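Local coordinates for protein carbamate kinase (Mycoplasma penetrans, PDB 4AXS) that probably catalyses phosphoryl transfer between carbamoyl phosphate and ADP, yielding ATP and carbamate, at residues A[60-72]-A[200-212]. Sequence-based numbering, arbitrary orientation.
Sequences EGHEVIVGHGNGP and VNNGCVCIVGGGG. With SO4 (sulfate ion), chain B.
The imidazole of His-68 lies against the backbone of Gly-210, whose CA sits over one ring face, toward the NE2 side, in a CH-pi contact 3.5 Å from the ring centroid. With chi1 at 68°, CG lies between backbone N and carbonyl carbon; ND1 then bonds nearly in the ring plane to Gly-69 O, and NE2 bonds to Tyr-130 OH, so both nitrogens fix the ring's rotation. CG2 of Ile-207 meets the ring edge. His-68 O accepts a hydrogen bond from Gly-211 N at 2.7 Å on a bent path (140°); Asn-70 OD1 lies 3.3 Å from Gly-211 CA, while Asn-70 ND2 is hydrogen-bonded to Ser-103 OG.

Two residues earlier, Val-66 forms the parallel bridge to Ile-207: its N donates to Cys-206 O (2.9 Å) and its O accepts from Val-208 N (2.8 Å). On one side, Val-66 CB packs on Ile-207 CG1; on the other, Ile-65 extends CG2 toward Val-208 CG2. Its CG1 arm, anti to the carbonyl carbon, crosses Val-200 at about a right angle, and Ile-65 CD1 lies 3.7 Å from Val-200 CG1.

This single bridge joins strand 64-68, outermost in the five-stranded sheet, to strand 205-207, which pairs with 128-130, continuing the central sheet of the amino acid kinase fold. Beside Gly-69 to Gly-71, a sulfate probably from the crystallisation liquor binds Gly-33 N, Lys-232 NZ and, weakly, Gly-71 N, as a phosphate might.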
loop_
_atom_site.group_PDB
_atom_site.type_symbol
_atom_site.label_atom_id
_atom_site.label_comp_id
_atom_site.label_asym_id
_atom_site.label_seq_id
_atom_site.Cartn_x
_atom_site.Cartn_y
_atom_site.Cartn_z
ATOM N N GLU A 60 14.982 -21.855 7.295
ATOM C CA GLU A 60 14.909 -23.269 6.921
ATOM C C GLU A 60 14.972 -23.484 5.412
ATOM O O GLU A 60 14.943 -24.630 4.938
ATOM C CB GLU A 60 13.601 -23.896 7.413
ATOM C CG GLU A 60 13.637 -24.457 8.830
ATOM C CD GLU A 60 13.556 -23.391 9.908
ATOM O OE1 GLU A 60 14.461 -22.531 9.967
ATOM O OE2 GLU A 60 12.586 -23.424 10.703
ATOM N N GLY A 61 15.073 -22.383 4.666
ATOM C CA GLY A 61 15.240 -22.457 3.227
ATOM C C GLY A 61 13.953 -22.248 2.456
ATOM O O GLY A 61 13.949 -22.254 1.216
ATOM N N HIS A 62 12.857 -22.059 3.190
ATOM C CA HIS A 62 11.546 -21.855 2.575
ATOM C C HIS A 62 11.343 -20.451 1.990
ATOM O O HIS A 62 11.915 -19.467 2.468
ATOM C CB HIS A 62 10.430 -22.152 3.573
ATOM C CG HIS A 62 10.487 -23.533 4.146
ATOM N ND1 HIS A 62 10.185 -24.658 3.407
ATOM C CD2 HIS A 62 10.806 -23.971 5.387
ATOM C CE1 HIS A 62 10.320 -25.730 4.170
ATOM N NE2 HIS A 62 10.699 -25.340 5.373
ATOM N N GLU A 63 10.528 -20.389 0.940
ATOM C CA GLU A 63 10.012 -19.134 0.416
ATOM C C GLU A 63 8.661 -18.879 1.075
ATOM O O GLU A 63 7.738 -19.666 0.904
ATOM C CB GLU A 63 9.810 -19.223 -1.102
ATOM C CG GLU A 63 11.014 -19.715 -1.908
ATOM C CD GLU A 63 10.589 -20.425 -3.188
ATOM O OE1 GLU A 63 10.176 -21.608 -3.099
ATOM O OE2 GLU A 63 10.650 -19.805 -4.274
ATOM N N VAL A 64 8.544 -17.791 1.834
ATOM C CA VAL A 64 7.282 -17.441 2.480
ATOM C C VAL A 64 6.623 -16.253 1.794
ATOM O O VAL A 64 7.121 -15.126 1.856
ATOM C CB VAL A 64 7.452 -17.110 3.990
ATOM C CG1 VAL A 64 6.095 -16.826 4.635
ATOM C CG2 VAL A 64 8.170 -18.236 4.725
ATOM N N ILE A 65 5.506 -16.520 1.129
ATOM C CA ILE A 65 4.643 -15.478 0.597
ATOM C C ILE A 65 3.654 -15.096 1.695
ATOM O O ILE A 65 2.978 -15.954 2.254
ATOM C CB ILE A 65 3.867 -15.989 -0.609
ATOM C CG1 ILE A 65 4.830 -16.362 -1.743
ATOM C CG2 ILE A 65 2.864 -14.938 -1.078
ATOM C CD1 ILE A 65 5.695 -17.576 -1.489
ATOM N N VAL A 66 3.573 -13.810 2.020
ATOM C CA VAL A 66 2.766 -13.401 3.169
ATOM C C VAL A 66 1.477 -12.662 2.808
ATOM O O VAL A 66 1.441 -11.895 1.841
ATOM C CB VAL A 66 3.593 -12.575 4.161
ATOM C CG1 VAL A 66 2.768 -12.261 5.386
ATOM C CG2 VAL A 66 4.844 -13.342 4.548
ATOM N N GLY A 67 0.426 -12.910 3.592
ATOM C CA GLY A 67 -0.884 -12.321 3.375
ATOM C C GLY A 67 -1.607 -12.102 4.690
ATOM O O GLY A 67 -1.148 -12.565 5.727
ATOM N N HIS A 68 -2.733 -11.391 4.659
ATOM C CA HIS A 68 -3.443 -11.028 5.884
ATOM C C HIS A 68 -4.861 -10.560 5.606
ATOM O O HIS A 68 -5.155 -10.054 4.522
ATOM C CB HIS A 68 -2.700 -9.918 6.630
ATOM C CG HIS A 68 -2.713 -8.599 5.916
ATOM N ND1 HIS A 68 -3.747 -7.696 6.038
ATOM C CD2 HIS A 68 -1.817 -8.035 5.073
ATOM C CE1 HIS A 68 -3.499 -6.642 5.286
ATOM N NE2 HIS A 68 -2.332 -6.820 4.695
ATOM N N GLY A 69 -5.734 -10.721 6.595
ATOM C CA GLY A 69 -7.098 -10.245 6.486
ATOM C C GLY A 69 -7.184 -8.838 7.029
ATOM O O GLY A 69 -6.170 -8.264 7.443
ATOM N N ASN A 70 -8.394 -8.281 7.047
ATOM C CA ASN A 70 -8.571 -6.891 7.449
ATOM C C ASN A 70 -9.962 -6.540 7.964
ATOM O O ASN A 70 -10.341 -5.373 7.977
ATOM C CB ASN A 70 -8.218 -5.977 6.292
ATOM C CG ASN A 70 -9.325 -5.892 5.261
ATOM O OD1 ASN A 70 -10.150 -6.812 5.130
ATOM N ND2 ASN A 70 -9.357 -4.777 4.518
ATOM N N GLY A 71 -10.717 -7.551 8.393
ATOM C CA GLY A 71 -12.063 -7.338 8.886
ATOM C C GLY A 71 -12.138 -6.179 9.860
ATOM O O GLY A 71 -12.820 -5.186 9.610
ATOM N N PRO A 72 -11.437 -6.294 10.991
ATOM C CA PRO A 72 -11.510 -5.226 11.989
ATOM C C PRO A 72 -10.881 -3.901 11.502
ATOM O O PRO A 72 -11.431 -2.826 11.748
ATOM C CB PRO A 72 -10.710 -5.797 13.175
ATOM C CG PRO A 72 -10.638 -7.274 12.947
ATOM C CD PRO A 72 -10.643 -7.446 11.459
ATOM N N VAL A 200 8.707 -13.246 -6.134
ATOM C CA VAL A 200 8.771 -14.463 -5.325
ATOM C C VAL A 200 9.801 -15.442 -5.876
ATOM O O VAL A 200 10.376 -16.234 -5.133
ATOM C CB VAL A 200 7.434 -15.197 -5.295
ATOM C CG1 VAL A 200 7.557 -16.441 -4.446
ATOM C CG2 VAL A 200 6.337 -14.287 -4.771
ATOM N N ASN A 201 10.015 -15.385 -7.187
ATOM C CA ASN A 201 11.049 -16.181 -7.829
ATOM C C ASN A 201 12.416 -15.725 -7.353
ATOM O O ASN A 201 13.260 -16.539 -6.990
ATOM C CB ASN A 201 10.935 -16.076 -9.345
ATOM C CG ASN A 201 9.684 -16.741 -9.878
ATOM O OD1 ASN A 201 9.117 -16.292 -10.871
ATOM N ND2 ASN A 201 9.241 -17.814 -9.216
ATOM N N ASN A 202 12.633 -14.415 -7.348
ATOM C CA ASN A 202 13.757 -13.875 -6.605
ATOM C C ASN A 202 13.505 -14.289 -5.161
ATOM O O ASN A 202 12.474 -14.880 -4.854
ATOM C CB ASN A 202 13.808 -12.357 -6.703
ATOM C CG ASN A 202 13.734 -11.847 -8.133
ATOM O OD1 ASN A 202 14.059 -10.683 -8.405
ATOM N ND2 ASN A 202 13.298 -12.699 -9.049
ATOM N N GLY A 203 14.422 -13.981 -4.261
ATOM C CA GLY A 203 14.197 -14.332 -2.872
ATOM C C GLY A 203 13.447 -13.251 -2.116
ATOM O O GLY A 203 13.654 -13.059 -0.918
ATOM N N CYS A 204 12.569 -12.532 -2.802
ATOM C CA CYS A 204 11.874 -11.441 -2.140
ATOM C C CYS A 204 10.701 -11.971 -1.342
ATOM O O CYS A 204 9.874 -12.714 -1.869
ATOM C CB CYS A 204 11.438 -10.385 -3.149
ATOM S SG CYS A 204 12.849 -9.539 -3.933
ATOM N N VAL A 205 10.656 -11.620 -0.061
ATOM C CA VAL A 205 9.515 -11.966 0.781
ATOM C C VAL A 205 8.379 -10.957 0.567
ATOM O O VAL A 205 8.434 -9.825 1.051
ATOM C CB VAL A 205 9.910 -12.071 2.269
ATOM C CG1 VAL A 205 10.810 -10.933 2.650
ATOM C CG2 VAL A 205 8.675 -12.109 3.158
ATOM N N CYS A 206 7.354 -11.402 -0.160
ATOM C CA CYS A 206 6.305 -10.550 -0.704
ATOM C C CYS A 206 5.000 -10.601 0.076
ATOM O O CYS A 206 4.421 -11.664 0.250
ATOM C CB CYS A 206 5.980 -10.993 -2.126
ATOM S SG CYS A 206 7.378 -11.141 -3.221
ATOM N N ILE A 207 4.511 -9.435 0.491
ATOM C CA ILE A 207 3.235 -9.348 1.190
ATOM C C ILE A 207 2.155 -8.895 0.222
ATOM O O ILE A 207 2.248 -7.815 -0.362
ATOM C CB ILE A 207 3.308 -8.394 2.389
ATOM C CG1 ILE A 207 4.557 -8.689 3.224
ATOM C CG2 ILE A 207 2.046 -8.498 3.226
ATOM C CD1 ILE A 207 4.811 -7.683 4.322
ATOM N N VAL A 208 1.139 -9.736 0.050
ATOM C CA VAL A 208 0.067 -9.471 -0.904
ATOM C C VAL A 208 -1.297 -9.912 -0.392
ATOM O O VAL A 208 -1.410 -10.556 0.664
ATOM C CB VAL A 208 0.308 -10.199 -2.223
ATOM C CG1 VAL A 208 1.494 -9.600 -2.954
ATOM C CG2 VAL A 208 0.517 -11.680 -1.969
ATOM N N GLY A 209 -2.333 -9.574 -1.156
ATOM C CA GLY A 209 -3.698 -9.960 -0.821
ATOM C C GLY A 209 -4.156 -9.429 0.527
ATOM O O GLY A 209 -4.913 -10.104 1.247
ATOM N N GLY A 210 -3.695 -8.224 0.877
ATOM C CA GLY A 210 -4.093 -7.591 2.124
ATOM C C GLY A 210 -5.603 -7.456 2.178
ATOM O O GLY A 210 -6.205 -6.911 1.260
ATOM N N GLY A 211 -6.221 -7.989 3.229
ATOM C CA GLY A 211 -7.667 -7.970 3.362
ATOM C C GLY A 211 -8.360 -8.628 2.188
ATOM O O GLY A 211 -9.548 -8.413 1.956
ATOM N N GLY A 212 -7.608 -9.426 1.437
ATOM C CA GLY A 212 -8.153 -10.108 0.277
ATOM C C GLY A 212 -8.099 -9.301 -1.012
ATOM O O GLY A 212 -8.589 -9.738 -2.057
HETATM S S SO4 B . -10.535 -11.763 8.498
HETATM O O1 SO4 B . -11.272 -10.873 7.600
HETATM O O2 SO4 B . -9.239 -11.134 8.742
HETATM O O3 SO4 B . -11.215 -11.951 9.787
HETATM O O4 SO4 B . -10.396 -13.104 7.909
#